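Putative uncharacterized protein (Toxoplasma gondii, PDB 4FBD) is of unknown function, a conserved parasite protein of the DUF3228 family that is found as an assembly of two chains. Local coordinates at residues N97-L102 / A148-I153; W134-Y139 / D237-L242. One frame throughout, in Å; residues are numbered along the deposited sequence.

Overall arrangement
The two contacts sit in separate sheets of the chain, their centres about 24 Å apart and their nearest atoms about 7 Å apart, without touching. Contact 1 belongs to the five-stranded mixed sheet, where the loop following strand 90-96 meets the start of strand 149-156. Contact 2 belongs to the four-stranded mixed sheet, where the end of strand 130-135 and helix 137-140 receive the tail that follows strand 232-235. Along the chain the segments alternate, 97-102, 134-139, 148-153, 237-242, so the polypeptide crosses to the second sheet, returns, and crosses again. Neither sheet is therefore built from one continuous piece of sequence, and contact 2 reaches the second subunit.

Contact 1: N97-L102 / A148-I153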
# COMPACT_ATOMS: atom_id res chain seq x y z
N ASN A 97 -14.63 0.52 -27.62
CA ASN A 97 -15.10 1.69 -26.91
C ASN A 97 -15.72 2.69 -27.88
O ASN A 97 -15.06 3.61 -28.35
CB ASN A 97 -13.91 2.31 -26.16
CG ASN A 97 -14.32 3.45 -25.27
OD1 ASN A 97 -15.51 3.75 -25.12
ND2 ASN A 97 -13.33 4.11 -24.66
N PHE A 98 -17.00 2.54 -28.15
CA PHE A 98 -17.68 3.42 -29.10
C PHE A 98 -18.22 4.72 -28.51
O PHE A 98 -18.66 5.57 -29.27
CB PHE A 98 -18.82 2.69 -29.81
CG PHE A 98 -19.98 2.38 -28.93
CD1 PHE A 98 -21.02 3.29 -28.80
CD2 PHE A 98 -20.03 1.21 -28.23
CE1 PHE A 98 -22.12 3.01 -27.99
CE2 PHE A 98 -21.12 0.90 -27.40
CZ PHE A 98 -22.16 1.80 -27.28
N VAL A 99 -18.22 4.88 -27.19
CA VAL A 99 -18.69 6.14 -26.59
C VAL A 99 -17.53 7.07 -26.23
O VAL A 99 -17.74 8.18 -25.75
CB VAL A 99 -19.52 5.90 -25.32
CG1 VAL A 99 -20.68 4.98 -25.64
CG2 VAL A 99 -18.67 5.31 -24.24
N GLY A 100 -16.31 6.63 -26.48
CA GLY A 100 -15.12 7.44 -26.14
C GLY A 100 -14.92 7.65 -24.65
O GLY A 100 -14.43 8.68 -24.24
N ALA A 101 -15.29 6.68 -23.84
CA ALA A 101 -15.10 6.79 -22.39
C ALA A 101 -13.59 6.79 -22.06
O ALA A 101 -12.79 6.13 -22.74
CB ALA A 101 -15.82 5.63 -21.66
N LEU A 102 -13.23 7.57 -21.06
CA LEU A 102 -11.85 7.68 -20.62
C LEU A 102 -11.58 6.65 -19.52
O LEU A 102 -12.47 6.36 -18.71
CB LEU A 102 -11.58 9.09 -20.09
CG LEU A 102 -11.87 10.24 -21.07
CD1 LEU A 102 -11.62 11.61 -20.42
CD2 LEU A 102 -11.05 10.06 -22.37
N ALA A 148 -9.25 1.76 -25.27
CA ALA A 148 -9.44 0.81 -26.33
C ALA A 148 -10.73 -0.01 -26.19
O ALA A 148 -11.42 -0.31 -27.19
CB ALA A 148 -8.24 -0.10 -26.36
N PHE A 149 -11.10 -0.34 -24.95
CA PHE A 149 -12.25 -1.20 -24.71
C PHE A 149 -13.14 -0.82 -23.56
O PHE A 149 -12.80 0.03 -22.76
CB PHE A 149 -11.76 -2.62 -24.38
CG PHE A 149 -10.79 -3.18 -25.37
CD1 PHE A 149 -11.23 -3.64 -26.60
CD2 PHE A 149 -9.44 -3.30 -25.04
CE1 PHE A 149 -10.32 -4.17 -27.52
CE2 PHE A 149 -8.53 -3.83 -25.96
CZ PHE A 149 -8.96 -4.26 -27.19
N LEU A 150 -14.30 -1.47 -23.51
CA LEU A 150 -15.23 -1.38 -22.41
C LEU A 150 -15.39 -2.80 -21.87
O LEU A 150 -15.67 -3.73 -22.64
CB LEU A 150 -16.59 -0.85 -22.86
CG LEU A 150 -16.58 0.54 -23.48
CD1 LEU A 150 -17.93 0.89 -24.02
CD2 LEU A 150 -16.07 1.58 -22.45
N ASP A 151 -15.16 -2.97 -20.57
CA ASP A 151 -15.36 -4.24 -19.91
C ASP A 151 -16.79 -4.07 -19.43
O ASP A 151 -17.07 -3.20 -18.60
CB ASP A 151 -14.39 -4.40 -18.75
CG ASP A 151 -14.36 -5.82 -18.17
OD1 ASP A 151 -15.12 -6.70 -18.65
OD2 ASP A 151 -13.54 -6.06 -17.23
N LEU A 152 -17.70 -4.85 -20.01
CA LEU A 152 -19.10 -4.79 -19.63
C LEU A 152 -19.34 -5.87 -18.61
O LEU A 152 -19.11 -7.06 -18.89
CB LEU A 152 -20.01 -5.01 -20.82
CG LEU A 152 -19.86 -4.04 -21.99
CD1 LEU A 152 -20.82 -4.45 -23.15
CD2 LEU A 152 -20.08 -2.61 -21.52
N ILE A 153 -19.76 -5.47 -17.41
CA ILE A 153 -19.98 -6.46 -16.36
C ILE A 153 -21.45 -6.77 -16.33
O ILE A 153 -22.27 -5.85 -16.26
CB ILE A 153 -19.56 -5.96 -14.99
CG1 ILE A 153 -18.17 -5.32 -15.04
CG2 ILE A 153 -19.61 -7.11 -13.98
CD1 ILE A 153 -17.10 -6.28 -15.50
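Leu-150 pushes its branched end against the side-chain amide of Asn-97, and the two side chains run nearly perpendicular to each other. The closest approach is between Leu-150 CD2 and Asn-97 OD1, at 3.5 Å, a van der Waals contact of a methyl with a carbonyl oxygen. The same methyl reaches CB of Ala-101 at 4.1 Å, while CD1 only brushes CG2 of Val-99. One leucine thus touches three residues of a loop that has no regular secondary structure.

That loop keeps its shape through the asparagine. With CG anti to the backbone N (chi1 -174°), the amide of Asn-97 turns back over its own loop and uses both ends on one residue. OD1 accepts from the backbone N of Ala-101 at 3.2 Å, with the donor tilted somewhat from the carbonyl plane. ND2 gives a hydrogen to Ala-101 O at 2.8 Å, an oxygen that lies almost in the amide plane of Asn-97 and is met on a lone pair. ND2 has a second acceptor in Ala-147 O; with three bonds on the amide its rotation is fixed. Gly-100, at positive phi, carries the chain round the bend.

Between the two segments the one backbone bond is weak, Asn-97 N to Ala-148 O at 3.3 Å, the fraying end of the antiparallel pairing that joins Leu-150 to Ile-95. Ala-101 pairs with Ala-147 close by. Leu-150 also packs on Val-186 of strand 181-189, and Ala-101 on Ala-188 of the same strand. The chemistry implies a double role for the amide, which fixes the loop's shape and, through ND2, ties it to the chain just before the strand, while Leu-150 contributes van der Waals contact.

Contact 2: W134-Y139 / D237-L242; sequences WFPMSY and DKESSL
Glu-239 OE2 takes hydrogens from two donors: the backbone N of Ser-138, at 3.1 Å on the syn lone pair, and a water. The second oxygen, OE1, receives the hydroxyl of the same serine, with Ser-138 OG at 2.7 Å and 19° out of the carboxylate plane. A bend at chi2 (-59°) folds the glutamate back, bringing its carboxylate to the serine although its CB points elsewhere. The water widens the grip, accepting from Met-137 N and donating to Asp-237 OD1 at 2.8 Å as well as to Glu-239 OE2.

These bonds gather at the start of helix 137-140, with Pro-136 in the N-cap position. A carboxylate beside the N-terminal amides of a helix would be favoured by their partial positive charge, probably in its ionised form. The strand leading into this helix, 130-135, lies parallel to strand 232-235 in the four-stranded sheet, so both chains leave the sheet at the same end and the tail passes beside the strand-to-helix junction.

Trp-134 binds the tail one residue earlier, at Lys-238. Its NE1 donates to Lys-238 O at 3.0 Å, with the oxygen near the ring plane and the bond fairly straight at 163°. Beside this edge, the aliphatic part of Lys-238 passes the six-membered ring, CD lying 3.7 Å from CZ2. Pro-136 CB touches both Lys-238 O and Glu-239 OE2, and Met-137 CG rests on CA and CB of Asp-237. Farther along the tail, Ser-240 OG and Ser-241 N bond to Glu-113 of the second subunit.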
# COMPACT_ATOMS: atom_id res chain seq x y z
N TRP A 134 -1.70 8.86 -7.01
CA TRP A 134 -2.49 9.21 -8.16
C TRP A 134 -1.90 10.35 -8.97
O TRP A 134 -1.05 11.08 -8.50
CB TRP A 134 -3.88 9.64 -7.68
CG TRP A 134 -3.80 10.88 -6.82
CD1 TRP A 134 -3.83 12.15 -7.26
CD2 TRP A 134 -3.63 10.95 -5.39
NE1 TRP A 134 -3.71 13.03 -6.20
CE2 TRP A 134 -3.59 12.31 -5.05
CE3 TRP A 134 -3.53 10.00 -4.38
CZ2 TRP A 134 -3.44 12.76 -3.74
CZ3 TRP A 134 -3.39 10.44 -3.06
CH2 TRP A 134 -3.34 11.80 -2.76
N PHE A 135 -2.38 10.48 -10.19
CA PHE A 135 -2.05 11.62 -11.06
C PHE A 135 -3.20 12.59 -10.89
O PHE A 135 -4.36 12.23 -11.04
CB PHE A 135 -2.01 11.25 -12.54
CG PHE A 135 -0.81 10.49 -12.95
CD1 PHE A 135 0.40 11.10 -12.99
CD2 PHE A 135 -0.92 9.19 -13.37
CE1 PHE A 135 1.54 10.40 -13.38
CE2 PHE A 135 0.19 8.50 -13.78
CZ PHE A 135 1.43 9.10 -13.78
N PRO A 136 -2.88 13.84 -10.59
CA PRO A 136 -3.91 14.83 -10.46
C PRO A 136 -4.41 15.28 -11.82
O PRO A 136 -3.79 14.99 -12.84
CB PRO A 136 -3.24 15.98 -9.71
CG PRO A 136 -1.82 15.66 -9.62
CD PRO A 136 -1.56 14.30 -10.12
N MET A 137 -5.54 15.98 -11.82
CA MET A 137 -6.17 16.44 -13.06
C MET A 137 -5.35 17.46 -13.85
O MET A 137 -5.48 17.51 -15.07
CB MET A 137 -7.57 16.97 -12.78
CG MET A 137 -8.54 15.88 -12.35
SD MET A 137 -8.70 14.60 -13.61
CE MET A 137 -9.55 15.52 -14.89
N SER A 138 -4.51 18.24 -13.17
CA SER A 138 -3.68 19.22 -13.86
C SER A 138 -2.83 18.52 -14.93
O SER A 138 -2.48 19.14 -15.94
CB SER A 138 -2.81 20.01 -12.88
OG SER A 138 -2.00 19.14 -12.12
N TYR A 139 -2.47 17.26 -14.69
CA TYR A 139 -1.77 16.49 -15.74
C TYR A 139 -2.77 15.64 -16.54
O TYR A 139 -2.81 15.70 -17.76
CB TYR A 139 -0.70 15.59 -15.15
CG TYR A 139 -0.23 14.52 -16.10
CD1 TYR A 139 0.53 14.83 -17.22
CD2 TYR A 139 -0.49 13.20 -15.84
CE1 TYR A 139 0.99 13.82 -18.09
CE2 TYR A 139 -0.04 12.20 -16.68
CZ TYR A 139 0.70 12.52 -17.80
OH TYR A 139 1.14 11.51 -18.61
N ASP A 237 -8.89 13.96 -8.65
CA ASP A 237 -8.89 15.40 -8.63
C ASP A 237 -8.45 15.90 -7.27
O ASP A 237 -9.27 16.24 -6.42
CB ASP A 237 -10.28 15.94 -8.99
CG ASP A 237 -10.29 17.45 -9.23
OD1 ASP A 237 -9.20 18.07 -9.25
OD2 ASP A 237 -11.40 18.00 -9.40
N LYS A 238 -7.14 15.90 -7.07
CA LYS A 238 -6.53 16.38 -5.86
C LYS A 238 -5.08 16.78 -6.22
O LYS A 238 -4.28 15.93 -6.55
CB LYS A 238 -6.60 15.29 -4.80
CG LYS A 238 -6.24 15.72 -3.41
CD LYS A 238 -6.37 14.56 -2.42
CE LYS A 238 -7.81 14.15 -2.12
NZ LYS A 238 -8.53 15.11 -1.21
N GLU A 239 -4.77 18.07 -6.17
CA GLU A 239 -3.44 18.58 -6.54
C GLU A 239 -2.35 18.34 -5.52
O GLU A 239 -1.17 18.23 -5.87
CB GLU A 239 -3.51 20.09 -6.87
CG GLU A 239 -4.35 20.36 -8.15
CD GLU A 239 -3.77 19.65 -9.39
OE1 GLU A 239 -2.52 19.57 -9.50
OE2 GLU A 239 -4.57 19.19 -10.25
N SER A 240 -2.73 18.28 -4.25
CA SER A 240 -1.78 18.05 -3.17
C SER A 240 -2.36 17.10 -2.16
O SER A 240 -3.59 17.00 -2.02
CB SER A 240 -1.45 19.37 -2.47
OG SER A 240 -0.61 19.11 -1.36
N SER A 241 -1.50 16.43 -1.42
CA SER A 241 -1.96 15.52 -0.36
C SER A 241 -2.23 16.24 0.96
O SER A 241 -3.04 15.79 1.78
CB SER A 241 -0.91 14.44 -0.12
OG SER A 241 0.28 15.01 0.39
N LEU A 242 -1.57 17.36 1.17
CA LEU A 242 -1.66 18.08 2.43
C LEU A 242 -3.04 18.65 2.70
O LEU A 242 -3.76 19.06 1.79
CB LEU A 242 -0.60 19.17 2.47
CG LEU A 242 0.80 18.60 2.29
CD1 LEU A 242 1.81 19.71 2.31
CD2 LEU A 242 1.11 17.53 3.35
O HOH W 1 -6.49 17.64 -9.45